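C-domain type II peptide synthetase (Streptomyces globisporus, PDB 4ZNM) is a stand-alone condensation-domain protein of the type II peptide synthetase kind, built on the fold of the CoA-dependent acyltransferase clan. Local coordinates at residues H23-C28 and W199-A204; H193-R198 and N300-D305. All coordinates share one frame; numbering follows the deposited sequence.

Contact 1 (H23-C28 and W199-A204); sequences HQEFLC and WEREAA
E25 and R201 make the one direct contact between residues 23-28 and 199-204, a salt bridge reached by two long side chains from opposite directions. R201 NH2 donates to E25 OE2 over 2.9 Å with an N-H...O angle of 168°, close to straight. OE2 lies almost in the plane of the guanidinium, at its edge, whereas NH2 meets that oxygen from above the carboxylate plane, the two planes being 55° apart. The bridge rests on one branch of each group: R201 NH1 stays 3.7 Å from E25 OE2. The extended chain of R201 accounts for the reach: CG stands anti to the carbonyl carbon (chi1 -73°), and the chain then runs straight to NE, carrying the charge to the neighbouring helix.

A second, indirect connection passes through water. One water accepts from the backbone N of H23 at 2.9 Å and donates to E200 OE2 at 2.8 Å, joining the first turn of helix 22-28 to a buried carboxylate. E200 OE1 accepts from the backbone N of F22, so both oxygens of E200 serve N-H groups at the start of that helix, one directly and one through the water.

Two further partners hold the pair. The carbonyl oxygen of L20 shares R201 NH2 with E25, while E25 OE1 is hydrogen-bonded to S348 OG.

With only 91 Å² buried between the segments, polar bonds rather than apolar packing define this contact. The negative charge of E200 beside the amino end of helix 22-28 would probably interact favourably with the helix dipole, and R201 probably offsets part of the charge of E25.

Contact 2 (H193-R198 and N300-D305); sequences HAEFAR and NSRFED
F303 presents both faces of its ring to neighbours: R302 CG lies 3.8 Å above the centre of one, and F196 CD2 occupies the opposite face, offset toward the rim. N300 CB sits at the edge, in the ring plane. F196 turns its own edge toward F303, giving a T-shaped (edge-to-face) pair with centroids 5.0 Å apart and planes at 73°. The closest ring carbons, F196 CD2 and F303 CD2, are 3.6 Å apart. F196 CB adds a CH-pi contact, 3.9 Å from the F303 centroid and only 21° off the ring normal. The F303 rim also reaches the helix backbone, with CE1 3.5 Å from F196 N. Beyond the pair, F310 meets the F196 ring and W199 touches F303.

Beside the rings, E195 and R302 form a salt bridge, their side chains crossing at about a right angle. R302 NH2 lies 2.9 Å from E195 OE1, but the N-H...O angle of 129° makes the hydrogen bond weak. A bend at chi2 helps R302 lay its aliphatic part over F303 while its guanidinium extends toward E195. The other carboxylate oxygen, OE2, accepts from the backbone N of Q192. E195 was modelled in two positions, and both bonds hold for this one, so they remain doubtful.

Within 300-305, N300 OD1 accepts from R302 N, closing an Asx turn that shapes the loop between strands 288-295 and 312-319. The contact thus docks this loop on helix 193-203 mainly through buried aromatic carbon, the ion pair probably contributing general electrostatic attraction rather than a directional bond.

Contacts 1 and 2 lie on the same side of the chain's centre, their own centres about 12 Å apart, and share helix 193-203: residues 193-198 meet the loop 300-305, and residues 199-204 meet helix 22-28. Along the chain the segments alternate, in the order 23-28, 193-198, 199-204, 300-305. W199 joins the two sites directly, its CE2 lying 3.3 Å from N300 ND2 and its CB 4.1 Å from F303 CZ. Helix 193-203 is thus the shared element of this part of the condensation domain, meeting an early helix through polar bonds and a loop between two later strands through aromatic packing.

Contact 1 (H23-C28 and W199-A204)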
ATOM      1  N   HIS A  23       1.290  12.890   5.844  1.00 22.18           N
ATOM      2  CA  HIS A  23       0.537  11.689   5.641  1.00 23.29           C
ATOM      3  C   HIS A  23      -0.291  11.353   6.887  1.00 22.04           C
ATOM      4  O   HIS A  23      -1.426  10.932   6.785  1.00 23.20           O
ATOM      5  CB  HIS A  23       1.441  10.520   5.309  1.00 24.80           C
ATOM      6  CG  HIS A  23       0.703   9.230   5.179  1.00 24.59           C
ATOM      7  ND1 HIS A  23      -0.232   9.004   4.187  1.00 32.63           N
ATOM      8  CD2 HIS A  23       0.735   8.103   5.933  1.00 27.60           C
ATOM      9  CE1 HIS A  23      -0.722   7.782   4.318  1.00 30.79           C
ATOM     10  NE2 HIS A  23      -0.153   7.213   5.366  1.00 24.06           N
ATOM     11  N   GLN A  24       0.302  11.500   8.056  1.00 22.43           N
ATOM     12  CA  GLN A  24      -0.404  11.192   9.294  1.00 23.66           C
ATOM     13  C   GLN A  24      -1.581  12.183   9.510  1.00 24.04           C
ATOM     14  O   GLN A  24      -2.634  11.796  10.021  1.00 24.79           O
ATOM     15  CB  GLN A  24       0.583  11.202  10.457  1.00 23.19           C
ATOM     16  CG  GLN A  24       1.479   9.944  10.403  1.00 22.18           C
ATOM     17  CD  GLN A  24       2.688   9.982  11.317  1.00 22.29           C
ATOM     18  OE1 GLN A  24       3.065  11.033  11.822  1.00 26.63           O
ATOM     19  NE2 GLN A  24       3.333   8.815  11.494  1.00 26.36           N
ATOM     20  N   GLU A  25      -1.405  13.438   9.107  1.00 24.60           N
ATOM     21  CA  GLU A  25      -2.519  14.410   9.075  1.00 27.93           C
ATOM     22  C   GLU A  25      -3.682  13.938   8.195  1.00 27.74           C
ATOM     23  O   GLU A  25      -4.865  14.055   8.555  1.00 26.03           O
ATOM     24  CB  GLU A  25      -2.056  15.767   8.541  1.00 32.94           C
ATOM     25  CG  GLU A  25      -1.261  16.590   9.502  1.00 43.90           C
ATOM     26  CD  GLU A  25      -0.908  17.979   8.955  1.00 46.69           C
ATOM     27  OE1 GLU A  25      -1.388  18.390   7.858  1.00 49.37           O
ATOM     28  OE2 GLU A  25      -0.127  18.655   9.650  1.00 39.89           O
ATOM     29  N   PHE A  26      -3.336  13.442   7.019  1.00 25.14           N
ATOM     30  CA  PHE A  26      -4.331  12.856   6.133  1.00 24.01           C
ATOM     31  C   PHE A  26      -5.071  11.741   6.874  1.00 23.92           C
ATOM     32  O   PHE A  26      -6.281  11.693   6.848  1.00 24.89           O
ATOM     33  CB  PHE A  26      -3.657  12.353   4.844  1.00 22.95           C
ATOM     34  CG  PHE A  26      -4.473  11.371   4.052  1.00 22.36           C
ATOM     35  CD1 PHE A  26      -5.452  11.795   3.194  1.00 23.80           C
ATOM     36  CD2 PHE A  26      -4.225  10.020   4.148  1.00 22.09           C
ATOM     37  CE1 PHE A  26      -6.161  10.894   2.468  1.00 22.17           C
ATOM     38  CE2 PHE A  26      -4.952   9.120   3.425  1.00 28.76           C
ATOM     39  CZ  PHE A  26      -5.906   9.554   2.581  1.00 21.35           C
ATOM     40  N   LEU A  27      -4.356  10.864   7.569  1.00 23.79           N
ATOM     41  CA  LEU A  27      -5.016   9.781   8.303  1.00 23.81           C
ATOM     42  C   LEU A  27      -5.981  10.309   9.399  1.00 24.59           C
ATOM     43  O   LEU A  27      -7.020   9.712   9.634  1.00 24.83           O
ATOM     44  CB  LEU A  27      -3.967   8.832   8.927  1.00 22.71           C
ATOM     45  CG  LEU A  27      -3.052   8.092   7.893  1.00 21.89           C
ATOM     46  CD1 LEU A  27      -1.966   7.292   8.556  1.00 21.16           C
ATOM     47  CD2 LEU A  27      -3.861   7.184   7.005  1.00 20.99           C
ATOM     48  N   CYS A  28      -5.607  11.400  10.069  1.00 25.37           N
ATOM     49  CA  CYS A  28      -6.494  12.051  11.047  1.00 27.20           C
ATOM     50  C   CYS A  28      -7.864  12.367  10.465  1.00 27.20           C
ATOM     51  O   CYS A  28      -8.864  12.319  11.179  1.00 28.04           O
ATOM     52  CB  CYS A  28      -5.886  13.338  11.581  1.00 34.49           C
ATOM     53  SG  CYS A  28      -4.549  13.051  12.730  1.00 36.73           S
ATOM     54  N   TRP A 199      11.696  18.163   6.621  1.00 30.44           N
ATOM     55  CA  TRP A 199      11.990  18.558   5.268  1.00 25.76           C
ATOM     56  C   TRP A 199      10.681  18.855   4.512  1.00 25.75           C
ATOM     57  O   TRP A 199      10.610  19.806   3.738  1.00 26.85           O
ATOM     58  CB  TRP A 199      12.800  17.488   4.544  1.00 25.54           C
ATOM     59  CG  TRP A 199      12.978  17.877   3.121  1.00 39.40           C
ATOM     60  CD1 TRP A 199      13.898  18.754   2.617  1.00 44.23           C
ATOM     61  CD2 TRP A 199      12.165  17.474   2.016  1.00 42.00           C
ATOM     62  NE1 TRP A 199      13.711  18.921   1.267  1.00 44.22           N
ATOM     63  CE2 TRP A 199      12.652  18.147   0.870  1.00 41.89           C
ATOM     64  CE3 TRP A 199      11.071  16.620   1.881  1.00 42.77           C
ATOM     65  CZ2 TRP A 199      12.097  17.970  -0.388  1.00 46.42           C
ATOM     66  CZ3 TRP A 199      10.521  16.444   0.627  1.00 54.19           C
ATOM     67  CH2 TRP A 199      11.039  17.112  -0.491  1.00 53.84           C
ATOM     68  N   GLU A 200       9.644  18.050   4.722  1.00 27.49           N
ATOM     69  CA  GLU A 200       8.440  18.239   3.897  1.00 27.98           C
ATOM     70  C   GLU A 200       7.739  19.555   4.261  1.00 29.00           C
ATOM     71  O   GLU A 200       7.128  20.193   3.413  1.00 28.79           O
ATOM     72  CB  GLU A 200       7.475  17.049   4.025  1.00 28.98           C
ATOM     73  CG  GLU A 200       6.720  16.988   5.344  1.00 32.01           C
ATOM     74  CD  GLU A 200       5.738  15.808   5.428  1.00 35.10           C
ATOM     75  OE1 GLU A 200       5.257  15.559   6.554  1.00 29.91           O
ATOM     76  OE2 GLU A 200       5.438  15.142   4.392  1.00 38.06           O
ATOM     77  N   ARG A 201       7.872  19.991   5.502  1.00 30.40           N
ATOM     78  CA  ARG A 201       7.283  21.262   5.907  1.00 35.23           C
ATOM     79  C   ARG A 201       8.101  22.441   5.371  1.00 32.74           C
ATOM     80  O   ARG A 201       7.552  23.466   5.080  1.00 35.13           O
ATOM     81  CB  ARG A 201       7.145  21.306   7.433  1.00 35.71           C
ATOM     82  CG  ARG A 201       6.020  20.384   7.911  1.00 40.62           C
ATOM     83  CD  ARG A 201       5.795  20.365   9.417  1.00 41.38           C
ATOM     84  NE  ARG A 201       4.814  19.335   9.765  1.00 45.66           N
ATOM     85  CZ  ARG A 201       3.492  19.499   9.733  1.00 64.57           C
ATOM     86  NH1 ARG A 201       2.956  20.664   9.386  1.00 79.25           N
ATOM     87  NH2 ARG A 201       2.699  18.497  10.065  1.00 62.63           N
ATOM     88  N   GLU A 202       9.411  22.285   5.208  1.00 38.15           N
ATOM     89  CA  GLU A 202      10.221  23.310   4.554  1.00 38.43           C
ATOM     90  C   GLU A 202       9.835  23.426   3.087  1.00 37.62           C
ATOM     91  O   GLU A 202       9.727  24.523   2.536  1.00 36.06           O
ATOM     92  CB  GLU A 202      11.712  22.983   4.663  1.00 55.84           C
ATOM     93  CG  GLU A 202      12.263  23.087   6.075  1.00 79.67           C
ATOM     94  CD  GLU A 202      12.205  24.510   6.597  1.00 80.60           C
ATOM     95  OE1 GLU A 202      13.111  25.303   6.274  1.00 60.47           O
ATOM     96  OE2 GLU A 202      11.242  24.838   7.322  1.00 94.05           O
ATOM     97  N   ALA A 203       9.625  22.273   2.465  1.00 37.84           N
ATOM     98  CA  ALA A 203       9.270  22.216   1.069  1.00 37.64           C
ATOM     99  C   ALA A 203       7.912  22.858   0.848  1.00 37.61           C
ATOM    100  O   ALA A 203       7.681  23.484  -0.186  1.00 44.68           O
ATOM    101  CB  ALA A 203       9.266  20.791   0.584  1.00 35.34           C
ATOM    102  N   ALA A 204       7.023  22.730   1.828  1.00 38.72           N
ATOM    103  CA  ALA A 204       5.666  23.271   1.693  1.00 39.91           C
ATOM    104  C   ALA A 204       5.647  24.789   1.637  1.00 41.86           C
ATOM    105  O   ALA A 204       4.659  25.364   1.225  1.00 36.40           O
ATOM    106  CB  ALA A 204       4.780  22.800   2.830  1.00 47.59           C
TER
HETATM  107  O   HOH W   1       3.972  12.811   4.874  1.00 25.61           O

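Contact 2 (H193-R198 and N300-D305)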
ATOM      1  N   HIS A 193      12.690   9.249   9.940  1.00 19.26           N
ATOM      2  CA  HIS A 193      11.455   9.818   9.461  1.00 21.93           C
ATOM      3  C   HIS A 193      11.238  11.253   9.988  1.00 26.13           C
ATOM      4  O   HIS A 193      10.637  12.052   9.304  1.00 22.56           O
ATOM      5  CB  HIS A 193      10.273   8.972   9.862  1.00 22.76           C
ATOM      6  CG  HIS A 193       8.987   9.459   9.283  1.00 21.83           C
ATOM      7  ND1 HIS A 193       8.009  10.057  10.046  1.00 24.42           N
ATOM      8  CD2 HIS A 193       8.530   9.474   8.007  1.00 22.11           C
ATOM      9  CE1 HIS A 193       6.997  10.410   9.269  1.00 27.40           C
ATOM     10  NE2 HIS A 193       7.292  10.081   8.024  1.00 23.30           N
ATOM     11  N   ALA A 194      11.755  11.577  11.178  1.00 25.21           N
ATOM     12  CA  ALA A 194      11.565  12.896  11.741  1.00 25.89           C
ATOM     13  C   ALA A 194      12.242  13.906  10.844  1.00 28.39           C
ATOM     14  O   ALA A 194      11.767  15.023  10.698  1.00 27.99           O
ATOM     15  CB  ALA A 194      12.113  12.984  13.141  1.00 32.65           C
ATOM     16  N   GLU A 195      13.357  13.515  10.250  0.51 21.61           N
ATOM     17  CA  GLU A 195      14.058  14.421   9.359  0.51 24.93           C
ATOM     18  C   GLU A 195      13.169  14.725   8.146  0.51 22.59           C
ATOM     19  O   GLU A 195      13.087  15.877   7.692  0.51 23.48           O
ATOM     20  CB  GLU A 195      15.400  13.832   8.917  0.51 25.02           C
ATOM     21  CG  GLU A 195      16.356  13.478  10.060  0.51 30.53           C
ATOM     22  CD  GLU A 195      17.592  12.742   9.553  0.51 31.76           C
ATOM     23  OE1 GLU A 195      18.246  13.287   8.638  0.51 32.72           O
ATOM     24  OE2 GLU A 195      17.879  11.630  10.044  0.51 22.87           O
ATOM     25  N   PHE A 196      12.472  13.704   7.652  1.00 27.02           N
ATOM     26  CA  PHE A 196      11.558  13.893   6.531  1.00 23.57           C
ATOM     27  C   PHE A 196      10.371  14.786   6.919  1.00 28.05           C
ATOM     28  O   PHE A 196       9.933  15.658   6.150  1.00 28.13           O
ATOM     29  CB  PHE A 196      11.050  12.553   6.000  1.00 28.12           C
ATOM     30  CG  PHE A 196      10.068  12.708   4.873  1.00 29.19           C
ATOM     31  CD1 PHE A 196       8.720  12.473   5.067  1.00 30.44           C
ATOM     32  CD2 PHE A 196      10.496  13.141   3.629  1.00 35.62           C
ATOM     33  CE1 PHE A 196       7.809  12.642   4.013  1.00 33.96           C
ATOM     34  CE2 PHE A 196       9.591  13.313   2.578  1.00 36.28           C
ATOM     35  CZ  PHE A 196       8.253  13.061   2.778  1.00 33.40           C
ATOM     36  N   ALA A 197       9.828  14.561   8.107  1.00 23.74           N
ATOM     37  CA  ALA A 197       8.731  15.382   8.573  1.00 25.45           C
ATOM     38  C   ALA A 197       9.148  16.850   8.554  1.00 22.80           C
ATOM     39  O   ALA A 197       8.345  17.720   8.203  1.00 26.94           O
ATOM     40  CB  ALA A 197       8.282  14.950   9.965  1.00 24.86           C
ATOM     41  N   ARG A 198      10.402  17.119   8.916  0.59 28.27           N
ATOM     42  CA  ARG A 198      10.935  18.486   8.875  0.59 31.76           C
ATOM     43  C   ARG A 198      11.058  18.981   7.445  0.59 29.56           C
ATOM     44  O   ARG A 198      10.613  20.078   7.091  0.59 29.48           O
ATOM     45  CB  ARG A 198      12.313  18.558   9.535  0.59 34.90           C
ATOM     46  CG  ARG A 198      12.309  18.992  10.983  0.59 39.40           C
ATOM     47  CD  ARG A 198      13.703  19.444  11.432  0.59 47.20           C
ATOM     48  NE  ARG A 198      14.729  18.395  11.334  0.59 48.30           N
ATOM     49  CZ  ARG A 198      15.762  18.402  10.486  0.59 52.14           C
ATOM     50  NH1 ARG A 198      16.628  17.397  10.504  0.59 54.94           N
ATOM     51  NH2 ARG A 198      15.948  19.396   9.623  0.59 27.72           N
ATOM     52  N   ASN A 300      12.351  12.480  -3.053  1.00 39.72           N
ATOM     53  CA  ASN A 300      13.623  12.935  -2.501  1.00 34.84           C
ATOM     54  C   ASN A 300      14.491  11.751  -2.087  1.00 34.94           C
ATOM     55  O   ASN A 300      14.236  11.122  -1.062  1.00 28.06           O
ATOM     56  CB  ASN A 300      13.355  13.851  -1.314  1.00 41.11           C
ATOM     57  CG  ASN A 300      14.605  14.483  -0.780  1.00 44.90           C
ATOM     58  OD1 ASN A 300      15.712  14.017  -1.057  1.00 42.05           O
ATOM     59  ND2 ASN A 300      14.441  15.556   0.002  1.00 52.08           N
ATOM     60  N   SER A 301      15.536  11.473  -2.864  1.00 37.29           N
ATOM     61  CA  SER A 301      16.335  10.256  -2.680  1.00 34.50           C
ATOM     62  C   SER A 301      17.124  10.214  -1.364  1.00 34.26           C
ATOM     63  O   SER A 301      17.575   9.144  -0.953  1.00 31.85           O
ATOM     64  CB  SER A 301      17.289  10.074  -3.867  1.00 41.51           C
ATOM     65  OG  SER A 301      18.410  10.943  -3.799  1.00 47.70           O
ATOM     66  N   ARG A 302      17.284  11.351  -0.687  1.00 29.19           N
ATOM     67  CA  ARG A 302      17.806  11.343   0.690  1.00 29.45           C
ATOM     68  C   ARG A 302      17.061  10.313   1.576  1.00 28.29           C
ATOM     69  O   ARG A 302      17.623   9.787   2.527  1.00 28.61           O
ATOM     70  CB  ARG A 302      17.701  12.758   1.298  1.00 35.28           C
ATOM     71  CG  ARG A 302      17.882  12.889   2.804  1.00 44.16           C
ATOM     72  CD  ARG A 302      19.332  12.885   3.211  1.00 66.17           C
ATOM     73  NE  ARG A 302      19.492  13.046   4.660  1.00 86.26           N
ATOM     74  CZ  ARG A 302      20.230  12.257   5.445  1.00 95.61           C
ATOM     75  NH1 ARG A 302      20.907  11.224   4.948  1.00107.38           N
ATOM     76  NH2 ARG A 302      20.291  12.502   6.748  1.00 97.42           N
ATOM     77  N   PHE A 303      15.795  10.035   1.277  1.00 27.68           N
ATOM     78  CA  PHE A 303      14.980   9.213   2.175  1.00 33.25           C
ATOM     79  C   PHE A 303      14.728   7.760   1.696  1.00 36.81           C
ATOM     80  O   PHE A 303      13.888   7.057   2.238  1.00 30.74           O
ATOM     81  CB  PHE A 303      13.662   9.965   2.448  1.00 28.59           C
ATOM     82  CG  PHE A 303      13.894  11.295   3.106  1.00 28.06           C
ATOM     83  CD1 PHE A 303      14.276  11.355   4.427  1.00 30.30           C
ATOM     84  CD2 PHE A 303      13.807  12.458   2.397  1.00 28.22           C
ATOM     85  CE1 PHE A 303      14.544  12.562   5.037  1.00 30.30           C
ATOM     86  CE2 PHE A 303      14.089  13.668   2.999  1.00 36.62           C
ATOM     87  CZ  PHE A 303      14.453  13.715   4.320  1.00 27.01           C
ATOM     88  N   GLU A 304      15.534   7.269   0.761  1.00 33.73           N
ATOM     89  CA  GLU A 304      15.290   5.944   0.174  1.00 28.82           C
ATOM     90  C   GLU A 304      15.598   4.772   1.113  1.00 34.00           C
ATOM     91  O   GLU A 304      15.109   3.679   0.900  1.00 31.57           O
ATOM     92  CB  GLU A 304      16.120   5.779  -1.122  1.00 28.67           C
ATOM     93  CG  GLU A 304      17.626   5.778  -0.936  1.00 48.48           C
ATOM     94  CD  GLU A 304      18.373   5.840  -2.273  1.00 54.13           C
ATOM     95  OE1 GLU A 304      19.618   5.726  -2.264  1.00 57.29           O
ATOM     96  OE2 GLU A 304      17.710   5.999  -3.326  1.00 53.03           O
ATOM     97  N   ASP A 305      16.444   4.998   2.116  1.00 34.74           N
ATOM     98  CA  ASP A 305      16.701   4.006   3.152  1.00 32.70           C
ATOM     99  C   ASP A 305      15.880   4.266   4.427  1.00 30.98           C
ATOM    100  O   ASP A 305      16.183   3.688   5.482  1.00 27.40           O
ATOM    101  CB  ASP A 305      18.191   4.000   3.490  1.00 32.54           C
ATOM    102  CG  ASP A 305      19.054   3.593   2.285  1.00 39.07           C
ATOM    103  OD1 ASP A 305      18.671   2.618   1.594  1.00 40.48           O
ATOM    104  OD2 ASP A 305      20.072   4.264   1.999  1.00 39.38           O
TER